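Local coordinates for protein Phikz039 (Pseudomonas phage phikz, PDB 3ZBQ) that belongs to the phage tubulin-like proteins, relatives of tubulin and FtsZ, and holds guanosine-5'-diphosphate in its nucleotide pocket, at residues A83-I88 with V117-Q122; G146-F151 with E286-R291; E152-S155 with P161-I164. All coordinates share one frame; numbering follows the deposited sequence.

Contact 1 of 3, residues A83-I88 with V117-Q122; sequences AHIPAI and VSHLQQ
Pro86 and His119 mark the closest approach of the two backbones, their CA atoms 7.4 Å apart, where the short helix 85-91 lies beside the later part of helix 109-122. Both helices belong to the nucleotide-binding domain of a tubulin-like fold, built round a largely parallel sheet, and the contact shows how two such helices can touch through very few side chains. His119 does most of the work. A chi1 of -177° swings the imidazole away from the backbone N and out toward 83-88. Its CB meets the CG2 branch of Ile85 at 3.8 Å, and the two side chains pass alongside one another, each heading the other way. The end of Ile85 leads away from His119, and the buried side chain also packs on Ser115 and Leu116 of the same long helix. Next to the histidine in sequence, Ser118 donates from OG to Gln122 OE1, one turn further along, at 3.0 Å and in the carbonyl plane. Gln121 meanwhile reaches Ser158 through NE2. The far end of the imidazole settles against the exposed proline at an oblique angle: His119 CE1 is 3.9 Å from Pro86 CA and 4.2 Å from Pro86 CB.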
ATOM      1  N   ALA A  83       6.114   9.860  15.471  1.00 12.10           N
ATOM      2  CA  ALA A  83       6.410   9.526  16.867  1.00 17.12           C
ATOM      3  C   ALA A  83       5.359   8.608  17.504  1.00 13.87           C
ATOM      4  O   ALA A  83       5.606   8.012  18.554  1.00 15.98           O
ATOM      5  CB  ALA A  83       6.590  10.795  17.696  1.00 14.58           C
ATOM      6  N   HIS A  84       4.195   8.485  16.869  1.00  8.99           N
ATOM      7  CA  HIS A  84       3.107   7.675  17.424  1.00  9.49           C
ATOM      8  C   HIS A  84       3.155   6.216  16.980  1.00 10.02           C
ATOM      9  O   HIS A  84       2.441   5.378  17.522  1.00  8.13           O
ATOM     10  CB  HIS A  84       1.758   8.248  17.021  1.00 14.70           C
ATOM     11  CG  HIS A  84       1.524   9.645  17.509  1.00 13.05           C
ATOM     12  ND1 HIS A  84       0.802   9.920  18.650  1.00 18.84           N
ATOM     13  CD2 HIS A  84       1.889  10.843  16.995  1.00 15.15           C
ATOM     14  CE1 HIS A  84       0.734  11.231  18.819  1.00 15.80           C
ATOM     15  NE2 HIS A  84       1.395  11.812  17.835  1.00 14.83           N
ATOM     16  N   ILE A  85       3.975   5.924  15.979  1.00 12.55           N
ATOM     17  CA  ILE A  85       4.002   4.583  15.380  1.00 11.27           C
ATOM     18  C   ILE A  85       4.293   3.421  16.355  1.00  9.95           C
ATOM     19  O   ILE A  85       3.598   2.403  16.313  1.00 10.70           O
ATOM     20  CB  ILE A  85       4.934   4.516  14.140  1.00 10.86           C
ATOM     21  CG1 ILE A  85       4.420   5.446  13.035  1.00 11.98           C
ATOM     22  CG2 ILE A  85       5.039   3.082  13.628  1.00 11.73           C
ATOM     23  CD1 ILE A  85       3.053   5.045  12.477  1.00 10.22           C
ATOM     24  N   PRO A  86       5.314   3.560  17.228  1.00 11.27           N
ATOM     25  CA  PRO A  86       5.533   2.476  18.194  1.00 10.29           C
ATOM     26  C   PRO A  86       4.303   2.198  19.065  1.00 11.01           C
ATOM     27  O   PRO A  86       3.950   1.040  19.282  1.00 10.27           O
ATOM     28  CB  PRO A  86       6.679   3.011  19.050  1.00 12.77           C
ATOM     29  CG  PRO A  86       7.436   3.907  18.135  1.00 13.84           C
ATOM     30  CD  PRO A  86       6.369   4.588  17.322  1.00 12.03           C
ATOM     31  N   ALA A  87       3.644   3.244  19.546  1.00  8.90           N
ATOM     32  CA  ALA A  87       2.479   3.042  20.394  1.00  8.80           C
ATOM     33  C   ALA A  87       1.379   2.320  19.624  1.00  9.13           C
ATOM     34  O   ALA A  87       0.741   1.396  20.137  1.00  9.65           O
ATOM     35  CB  ALA A  87       1.967   4.378  20.914  1.00 10.14           C
ATOM     36  N   ILE A  88       1.164   2.752  18.386  1.00  7.81           N
ATOM     37  CA  ILE A  88       0.113   2.190  17.552  1.00  6.87           C
ATOM     38  C   ILE A  88       0.411   0.714  17.293  1.00  8.17           C
ATOM     39  O   ILE A  88      -0.482  -0.135  17.355  1.00  7.52           O
ATOM     40  CB  ILE A  88      -0.014   2.978  16.243  1.00  9.62           C
ATOM     41  CG1 ILE A  88      -0.615   4.353  16.555  1.00 10.40           C
ATOM     42  CG2 ILE A  88      -0.888   2.237  15.238  1.00  8.82           C
ATOM     43  CD1 ILE A  88      -0.564   5.343  15.402  1.00 13.11           C
ATOM     44  N   VAL A 117       4.863  -0.319   8.053  1.00  5.90           N
ATOM     45  CA  VAL A 117       5.614  -1.379   7.367  1.00  6.41           C
ATOM     46  C   VAL A 117       7.058  -1.391   7.844  1.00  7.44           C
ATOM     47  O   VAL A 117       7.628  -2.452   8.136  1.00  6.66           O
ATOM     48  CB  VAL A 117       5.594  -1.195   5.841  1.00  6.40           C
ATOM     49  CG1 VAL A 117       6.468  -2.262   5.170  1.00  7.34           C
ATOM     50  CG2 VAL A 117       4.182  -1.297   5.325  1.00  6.09           C
ATOM     51  N   SER A 118       7.647  -0.205   7.937  1.00  4.61           N
ATOM     52  CA  SER A 118       9.030  -0.084   8.377  1.00  7.44           C
ATOM     53  C   SER A 118       9.210  -0.617   9.795  1.00  9.14           C
ATOM     54  O   SER A 118      10.120  -1.407  10.065  1.00  7.53           O
ATOM     55  CB  SER A 118       9.501   1.367   8.304  1.00  8.61           C
ATOM     56  OG  SER A 118      10.882   1.440   8.612  1.00  8.22           O
ATOM     57  N   HIS A 119       8.330  -0.191  10.692  1.00  7.78           N
ATOM     58  CA  HIS A 119       8.392  -0.625  12.083  1.00  8.89           C
ATOM     59  C   HIS A 119       8.214  -2.133  12.169  1.00  9.65           C
ATOM     60  O   HIS A 119       8.980  -2.815  12.846  1.00 10.99           O
ATOM     61  CB  HIS A 119       7.314   0.062  12.918  1.00  9.18           C
ATOM     62  CG  HIS A 119       7.372  -0.283  14.371  1.00 11.88           C
ATOM     63  ND1 HIS A 119       8.055   0.486  15.288  1.00 13.05           N
ATOM     64  CD2 HIS A 119       6.856  -1.329  15.061  1.00 11.77           C
ATOM     65  CE1 HIS A 119       7.945  -0.063  16.486  1.00 13.65           C
ATOM     66  NE2 HIS A 119       7.225  -1.164  16.376  1.00 14.09           N
ATOM     67  N   LEU A 120       7.200  -2.652  11.486  1.00  5.88           N
ATOM     68  CA  LEU A 120       6.919  -4.089  11.542  1.00  9.06           C
ATOM     69  C   LEU A 120       8.078  -4.908  10.982  1.00  9.38           C
ATOM     70  O   LEU A 120       8.446  -5.946  11.537  1.00  7.80           O
ATOM     71  CB  LEU A 120       5.635  -4.420  10.777  1.00  8.18           C
ATOM     72  CG  LEU A 120       4.301  -3.895  11.301  1.00 12.52           C
ATOM     73  CD1 LEU A 120       3.280  -3.884  10.172  1.00 15.09           C
ATOM     74  CD2 LEU A 120       3.791  -4.732  12.445  1.00 14.80           C
ATOM     75  N   GLN A 121       8.643  -4.452   9.865  1.00  8.03           N
ATOM     76  CA  GLN A 121       9.728  -5.188   9.226  1.00  8.71           C
ATOM     77  C   GLN A 121      11.001  -5.169  10.063  1.00 11.19           C
ATOM     78  O   GLN A 121      11.741  -6.157  10.103  1.00  7.77           O
ATOM     79  CB  GLN A 121       9.952  -4.708   7.780  1.00  8.15           C
ATOM     80  CG  GLN A 121       8.787  -5.131   6.885  1.00  6.98           C
ATOM     81  CD  GLN A 121       9.079  -5.098   5.405  1.00  5.97           C
ATOM     82  OE1 GLN A 121       8.405  -5.786   4.631  1.00  6.88           O
ATOM     83  NE2 GLN A 121      10.049  -4.282   4.989  1.00  5.97           N
ATOM     84  N   GLN A 122      11.232  -4.070  10.772  1.00  8.49           N
ATOM     85  CA  GLN A 122      12.355  -4.019  11.707  1.00 11.23           C
ATOM     86  C   GLN A 122      12.186  -4.994  12.876  1.00 12.19           C
ATOM     87  O   GLN A 122      13.170  -5.388  13.497  1.00 16.87           O
ATOM     88  CB  GLN A 122      12.575  -2.589  12.213  1.00 10.34           C
ATOM     89  CG  GLN A 122      13.095  -1.646  11.135  1.00  9.69           C
ATOM     90  CD  GLN A 122      13.119  -0.206  11.599  1.00 17.35           C
ATOM     91  OE1 GLN A 122      12.511   0.666  10.982  1.00 18.18           O
ATOM     92  NE2 GLN A 122      13.816   0.049  12.699  1.00 22.78           N
TER

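Contact 2 of 3, residues G146-F151 with E286-R291; sequences GSLKTF and EDIRKR
Leu148 docking on Ile288 and Arg289 makes this a small apolar helix-to-helix contact, in which helix 138-158 of the nucleotide-binding domain meets helix 284-304, the last helix of the chain. A single methyl carries it. Leu148 holds CG anti to the backbone N (chi1 177°) and points straight across, bringing CD2 to 3.5 Å from Arg289 CA, so the methyl rests on the backbone of the opposing helix as much as on its side chains. The same CD2 lies 3.8 Å from Arg289 CB and 4.2 Å from Ile288 CG2. Ile288 is buried, and it also packs on Ile164 and Tyr166 of strand 163-168, which places the helix over the sheet as well as beside its neighbour.

Arg289 gives only the aliphatic base of its side chain to the leucine. Its chain bends at chi3 (65°) and the guanidinium turns off to grip Glu286 side-on, NE to OE1 at 2.9 Å and NH2 to OE2 at 3.0 Å, both partners near the guanidinium plane. NH1 forms a further salt bridge to Glu293, so acidic residues of the same helix flank the group and fix its rotation. A long C-terminal helix that follows the last strand of the second domain and lies back against the nucleotide-binding domain is consistent with the tubulin-like fold.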
ATOM      1  N   GLY A 146       6.758  10.490  -4.192  1.00  7.10           N
ATOM      2  CA  GLY A 146       7.386  10.355  -2.882  1.00  7.00           C
ATOM      3  C   GLY A 146       7.089   9.009  -2.236  1.00  6.32           C
ATOM      4  O   GLY A 146       7.949   8.402  -1.596  1.00  5.93           O
ATOM      5  N   SER A 147       5.861   8.532  -2.397  1.00  7.00           N
ATOM      6  CA  SER A 147       5.503   7.230  -1.855  1.00  5.96           C
ATOM      7  C   SER A 147       6.291   6.126  -2.525  1.00  6.23           C
ATOM      8  O   SER A 147       6.718   5.169  -1.860  1.00  4.63           O
ATOM      9  CB  SER A 147       4.004   6.969  -2.011  1.00  5.52           C
ATOM     10  OG  SER A 147       3.260   7.783  -1.125  1.00  6.15           O
ATOM     11  N   LEU A 148       6.506   6.241  -3.837  1.00  4.86           N
ATOM     12  CA  LEU A 148       7.253   5.184  -4.539  1.00  6.58           C
ATOM     13  C   LEU A 148       8.686   5.154  -4.023  1.00  6.09           C
ATOM     14  O   LEU A 148       9.254   4.083  -3.757  1.00  4.23           O
ATOM     15  CB  LEU A 148       7.233   5.414  -6.058  1.00  6.35           C
ATOM     16  CG  LEU A 148       8.058   4.399  -6.867  1.00  6.50           C
ATOM     17  CD1 LEU A 148       7.497   2.987  -6.692  1.00  7.49           C
ATOM     18  CD2 LEU A 148       8.095   4.770  -8.344  1.00  8.82           C
ATOM     19  N   LYS A 149       9.257   6.346  -3.873  1.00  6.85           N
ATOM     20  CA  LYS A 149      10.586   6.503  -3.300  1.00  6.99           C
ATOM     21  C   LYS A 149      10.629   6.007  -1.862  1.00  4.09           C
ATOM     22  O   LYS A 149      11.624   5.406  -1.436  1.00  6.94           O
ATOM     23  CB  LYS A 149      11.022   7.971  -3.379  1.00  6.56           C
ATOM     24  CG  LYS A 149      11.435   8.409  -4.780  1.00  8.79           C
ATOM     25  CD  LYS A 149      11.571   9.927  -4.840  1.00  8.23           C
ATOM     26  CE  LYS A 149      11.856  10.422  -6.255  1.00 15.24           C
ATOM     27  NZ  LYS A 149      13.176   9.970  -6.753  1.00 16.69           N
ATOM     28  N   THR A 150       9.546   6.242  -1.123  1.00  4.22           N
ATOM     29  CA  THR A 150       9.428   5.777   0.260  1.00  4.65           C
ATOM     30  C   THR A 150       9.552   4.245   0.347  1.00  4.32           C
ATOM     31  O   THR A 150      10.218   3.725   1.236  1.00  6.66           O
ATOM     32  CB  THR A 150       8.100   6.246   0.878  1.00  4.98           C
ATOM     33  OG1 THR A 150       8.135   7.685   1.039  1.00  5.16           O
ATOM     34  CG2 THR A 150       7.837   5.574   2.226  1.00  4.15           C
ATOM     35  N   PHE A 151       8.905   3.530  -0.570  1.00  4.74           N
ATOM     36  CA  PHE A 151       8.988   2.058  -0.569  1.00  4.81           C
ATOM     37  C   PHE A 151      10.438   1.614  -0.634  1.00  5.33           C
ATOM     38  O   PHE A 151      10.842   0.635  -0.001  1.00  5.59           O
ATOM     39  CB  PHE A 151       8.244   1.467  -1.767  1.00  3.87           C
ATOM     40  CG  PHE A 151       6.786   1.849  -1.842  1.00  7.33           C
ATOM     41  CD1 PHE A 151       6.071   2.205  -0.699  1.00  4.93           C
ATOM     42  CD2 PHE A 151       6.126   1.826  -3.065  1.00  5.88           C
ATOM     43  CE1 PHE A 151       4.723   2.547  -0.779  1.00  4.77           C
ATOM     44  CE2 PHE A 151       4.773   2.167  -3.156  1.00  6.88           C
ATOM     45  CZ  PHE A 151       4.072   2.521  -2.012  1.00  5.78           C
ATOM     46  N   GLU A 286       9.694  -0.766 -12.056  1.00 10.06           N
ATOM     47  CA  GLU A 286      10.158   0.192 -13.070  1.00 10.55           C
ATOM     48  C   GLU A 286       9.015   0.787 -13.888  1.00 11.66           C
ATOM     49  O   GLU A 286       9.060   1.969 -14.274  1.00 12.05           O
ATOM     50  CB  GLU A 286      11.192  -0.470 -13.998  1.00 13.96           C
ATOM     51  CG  GLU A 286      11.506   0.291 -15.290  1.00 10.95           C
ATOM     52  CD  GLU A 286      12.098   1.673 -15.054  1.00 17.83           C
ATOM     53  OE1 GLU A 286      12.654   1.923 -13.960  1.00 16.10           O
ATOM     54  OE2 GLU A 286      11.998   2.518 -15.976  1.00 21.14           O
ATOM     55  N   ASP A 287       7.981  -0.010 -14.151  1.00  8.11           N
ATOM     56  CA  ASP A 287       6.831   0.494 -14.905  1.00 12.69           C
ATOM     57  C   ASP A 287       6.092   1.606 -14.159  1.00 10.15           C
ATOM     58  O   ASP A 287       5.611   2.576 -14.769  1.00  9.15           O
ATOM     59  CB  ASP A 287       5.864  -0.636 -15.254  1.00 11.81           C
ATOM     60  CG  ASP A 287       6.479  -1.659 -16.177  1.00 21.15           C
ATOM     61  OD1 ASP A 287       7.446  -1.314 -16.899  1.00 17.66           O
ATOM     62  OD2 ASP A 287       5.994  -2.809 -16.167  1.00 15.69           O
ATOM     63  N   ILE A 288       5.992   1.460 -12.841  1.00  8.97           N
ATOM     64  CA  ILE A 288       5.408   2.500 -11.994  1.00  8.14           C
ATOM     65  C   ILE A 288       6.270   3.759 -12.031  1.00 11.57           C
ATOM     66  O   ILE A 288       5.761   4.871 -12.202  1.00 10.46           O
ATOM     67  CB  ILE A 288       5.269   2.043 -10.526  1.00  7.72           C
ATOM     68  CG1 ILE A 288       4.549   0.690 -10.438  1.00  9.60           C
ATOM     69  CG2 ILE A 288       4.528   3.096  -9.703  1.00  9.02           C
ATOM     70  CD1 ILE A 288       4.438   0.147  -9.002  1.00 10.25           C
ATOM     71  N   ARG A 289       7.577   3.580 -11.869  1.00 10.30           N
ATOM     72  CA  ARG A 289       8.512   4.703 -11.857  1.00 10.90           C
ATOM     73  C   ARG A 289       8.429   5.486 -13.168  1.00 12.09           C
ATOM     74  O   ARG A 289       8.313   6.726 -13.184  1.00 10.29           O
ATOM     75  CB  ARG A 289       9.941   4.203 -11.624  1.00 11.81           C
ATOM     76  CG  ARG A 289      10.953   5.313 -11.334  1.00 13.60           C
ATOM     77  CD  ARG A 289      12.387   4.888 -11.695  1.00 14.58           C
ATOM     78  NE  ARG A 289      12.534   4.665 -13.134  1.00 17.29           N
ATOM     79  CZ  ARG A 289      12.675   5.640 -14.029  1.00 17.59           C
ATOM     80  NH1 ARG A 289      12.701   6.907 -13.638  1.00 16.97           N
ATOM     81  NH2 ARG A 289      12.790   5.352 -15.315  1.00 17.73           N
ATOM     82  N   LYS A 290       8.452   4.745 -14.269  1.00 12.71           N
ATOM     83  CA  LYS A 290       8.372   5.330 -15.609  1.00 11.20           C
ATOM     84  C   LYS A 290       7.052   6.084 -15.818  1.00 13.54           C
ATOM     85  O   LYS A 290       7.027   7.182 -16.387  1.00 14.32           O
ATOM     86  CB  LYS A 290       8.555   4.219 -16.659  1.00 13.19           C
ATOM     87  CG  LYS A 290       8.539   4.701 -18.107  1.00 22.04           C
ATOM     88  CD  LYS A 290       9.642   5.724 -18.369  1.00 21.83           C
ATOM     89  CE  LYS A 290       9.627   6.181 -19.825  1.00 29.34           C
ATOM     90  NZ  LYS A 290      10.555   7.316 -20.049  1.00 35.37           N
ATOM     91  N   ARG A 291       5.957   5.501 -15.343  1.00  9.14           N
ATOM     92  CA  ARG A 291       4.637   6.111 -15.484  1.00 13.16           C
ATOM     93  C   ARG A 291       4.539   7.437 -14.735  1.00 13.71           C
ATOM     94  O   ARG A 291       3.977   8.417 -15.243  1.00 13.03           O
ATOM     95  CB  ARG A 291       3.563   5.143 -14.977  1.00 13.38           C
ATOM     96  CG  ARG A 291       2.155   5.726 -14.875  1.00 17.50           C
ATOM     97  CD  ARG A 291       1.588   6.134 -16.222  1.00 16.87           C
ATOM     98  NE  ARG A 291       0.180   6.526 -16.118  1.00 21.65           N
ATOM     99  CZ  ARG A 291      -0.492   7.169 -17.070  1.00 20.64           C
ATOM    100  NH1 ARG A 291       0.107   7.494 -18.209  1.00 20.87           N
ATOM    101  NH2 ARG A 291      -1.763   7.484 -16.889  1.00 23.01           N
TER

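Contact 3 of 3, residues E152-S155 with P161-I164; sequences EGVS and PMII
Met162 lays its thioether across Val154, the two side chains running obliquely over one another. The sulfur does the touching: Met162 SD is 3.8 Å from both CB and CG1 of the valine. An extended chain puts it there, with CG anti to the backbone N (chi1 -176°) and the next two torsions also near 180°, so the side chain reaches from its own backbone to the helix.

The arrangement belongs to a beta-alpha-beta crossover, strand 127-133, helix 138-158 and strand 163-168, at the point where the chain leaves the helix and re-enters the sheet. Ser155 and Pro161 come within 4.7 Å between CA atoms just ahead of the strand.

Closer to the backbone the chemistry turns polar. Ser155 OG accepts the amide of Met162 in a 3.0 Å bond from N, with an angle of 154° at the hydrogen. The hydroxyl also binds the carbonyl oxygen of Phe151, one helical turn earlier; a chi1 of -61° sets OG beside the backbone N, facing that way. Two partners thus hold this buried hydroxyl, one from its own helix and one from the incoming chain. Packing is tight here, since Ser155 OG also comes to 3.2 Å from Met162 CB. Met162, just before the strand, already shares a backbone bond with Val222; Ile163 pairs with Ser129, and Ile164 with Val222 and Leu224, while Pro161 turns its ring away from the helix, to Phe211, His212 and Val222.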
ATOM      1  N   GLU A 152      11.223   2.329  -1.426  1.00  5.00           N
ATOM      2  CA  GLU A 152      12.634   2.008  -1.595  1.00  8.70           C
ATOM      3  C   GLU A 152      13.399   2.340  -0.323  1.00  7.51           C
ATOM      4  O   GLU A 152      14.264   1.573   0.110  1.00  5.98           O
ATOM      5  CB  GLU A 152      13.203   2.782  -2.785  1.00  7.73           C
ATOM      6  CG  GLU A 152      14.427   2.151  -3.441  1.00  7.47           C
ATOM      7  CD  GLU A 152      14.075   1.054  -4.447  1.00 13.40           C
ATOM      8  OE1 GLU A 152      13.187   0.222  -4.160  1.00 11.71           O
ATOM      9  OE2 GLU A 152      14.703   1.012  -5.532  1.00 16.54           O
ATOM     10  N   GLY A 153      13.064   3.480   0.279  1.00  6.36           N
ATOM     11  CA  GLY A 153      13.675   3.907   1.528  1.00  7.66           C
ATOM     12  C   GLY A 153      13.348   2.967   2.679  1.00  8.33           C
ATOM     13  O   GLY A 153      14.218   2.632   3.493  1.00  7.11           O
ATOM     14  N   VAL A 154      12.090   2.539   2.760  1.00  5.32           N
ATOM     15  CA  VAL A 154      11.682   1.607   3.809  1.00  6.46           C
ATOM     16  C   VAL A 154      12.352   0.238   3.610  1.00  5.09           C
ATOM     17  O   VAL A 154      12.778  -0.397   4.578  1.00  6.33           O
ATOM     18  CB  VAL A 154      10.137   1.477   3.899  1.00  6.81           C
ATOM     19  CG1 VAL A 154       9.739   0.304   4.794  1.00  7.59           C
ATOM     20  CG2 VAL A 154       9.520   2.788   4.414  1.00  5.66           C
ATOM     21  N   SER A 155      12.460  -0.202   2.355  1.00  4.82           N
ATOM     22  CA  SER A 155      13.173  -1.447   2.053  1.00  4.76           C
ATOM     23  C   SER A 155      14.596  -1.365   2.592  1.00  8.01           C
ATOM     24  O   SER A 155      15.101  -2.303   3.230  1.00  7.77           O
ATOM     25  CB  SER A 155      13.227  -1.694   0.540  1.00  5.99           C
ATOM     26  OG  SER A 155      11.936  -1.832  -0.026  1.00  5.34           O
ATOM     27  N   PRO A 161      12.971  -6.390   1.801  1.00  6.54           N
ATOM     28  CA  PRO A 161      12.278  -5.845   0.623  1.00  6.56           C
ATOM     29  C   PRO A 161      10.826  -5.512   0.948  1.00  6.35           C
ATOM     30  O   PRO A 161      10.099  -6.325   1.529  1.00  7.41           O
ATOM     31  CB  PRO A 161      12.344  -6.997  -0.392  1.00  7.01           C
ATOM     32  CG  PRO A 161      13.541  -7.801   0.042  1.00  7.54           C
ATOM     33  CD  PRO A 161      13.513  -7.737   1.543  1.00  7.62           C
ATOM     34  N   MET A 162      10.405  -4.303   0.603  1.00  5.93           N
ATOM     35  CA  MET A 162       9.032  -3.923   0.839  1.00  3.83           C
ATOM     36  C   MET A 162       8.180  -4.419  -0.319  1.00  4.10           C
ATOM     37  O   MET A 162       8.434  -4.083  -1.475  1.00  3.67           O
ATOM     38  CB  MET A 162       8.912  -2.399   0.983  1.00  4.85           C
ATOM     39  CG  MET A 162       7.533  -1.982   1.324  1.00  4.77           C
ATOM     40  SD  MET A 162       7.456  -0.268   1.825  1.00  6.15           S
ATOM     41  CE  MET A 162       5.685  -0.167   2.011  1.00  7.91           C
ATOM     42  N   ILE A 163       7.182  -5.238  -0.004  1.00  4.70           N
ATOM     43  CA  ILE A 163       6.341  -5.856  -1.018  1.00  4.92           C
ATOM     44  C   ILE A 163       5.102  -4.996  -1.229  1.00  6.36           C
ATOM     45  O   ILE A 163       4.331  -4.760  -0.295  1.00  5.39           O
ATOM     46  CB  ILE A 163       5.887  -7.268  -0.577  1.00  7.03           C
ATOM     47  CG1 ILE A 163       7.090  -8.176  -0.341  1.00  6.48           C
ATOM     48  CG2 ILE A 163       4.917  -7.873  -1.594  1.00  5.62           C
ATOM     49  CD1 ILE A 163       6.748  -9.418   0.455  1.00  5.81           C
ATOM     50  N   ILE A 164       4.901  -4.537  -2.463  1.00  5.77           N
ATOM     51  CA  ILE A 164       3.720  -3.746  -2.768  1.00  5.37           C
ATOM     52  C   ILE A 164       2.861  -4.413  -3.847  1.00  6.05           C
ATOM     53  O   ILE A 164       3.364  -4.905  -4.870  1.00  5.84           O
ATOM     54  CB  ILE A 164       4.080  -2.286  -3.164  1.00  6.15           C
ATOM     55  CG1 ILE A 164       4.779  -2.247  -4.523  1.00  6.85           C
ATOM     56  CG2 ILE A 164       4.963  -1.642  -2.103  1.00  5.54           C
ATOM     57  CD1 ILE A 164       4.883  -0.831  -5.117  1.00 11.41           C
TER

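How the contacts relate
Burial and chemistry change together across the three contacts. Contact 3 is core, all its touching residues buried, and it alone of the three pairs its segments through a hydrogen bond; contacts 1 and 2 are only partly buried and rest on van der Waals packing, with their polar bonds kept within a helix or sent elsewhere. Helix 138-158 serves both contact 2 and contact 3, and contact 3 is nested inside the loop that contact 2 closes. They meet at Phe151, whose CD1 is 3.6 Å from Met162 CE, and again where Ile288 packs on Ile164. Contact 1 touches contact 3 from helix 109-122, with Val117 CG2 3.8 Å from Met162 CE, and does not touch contact 2.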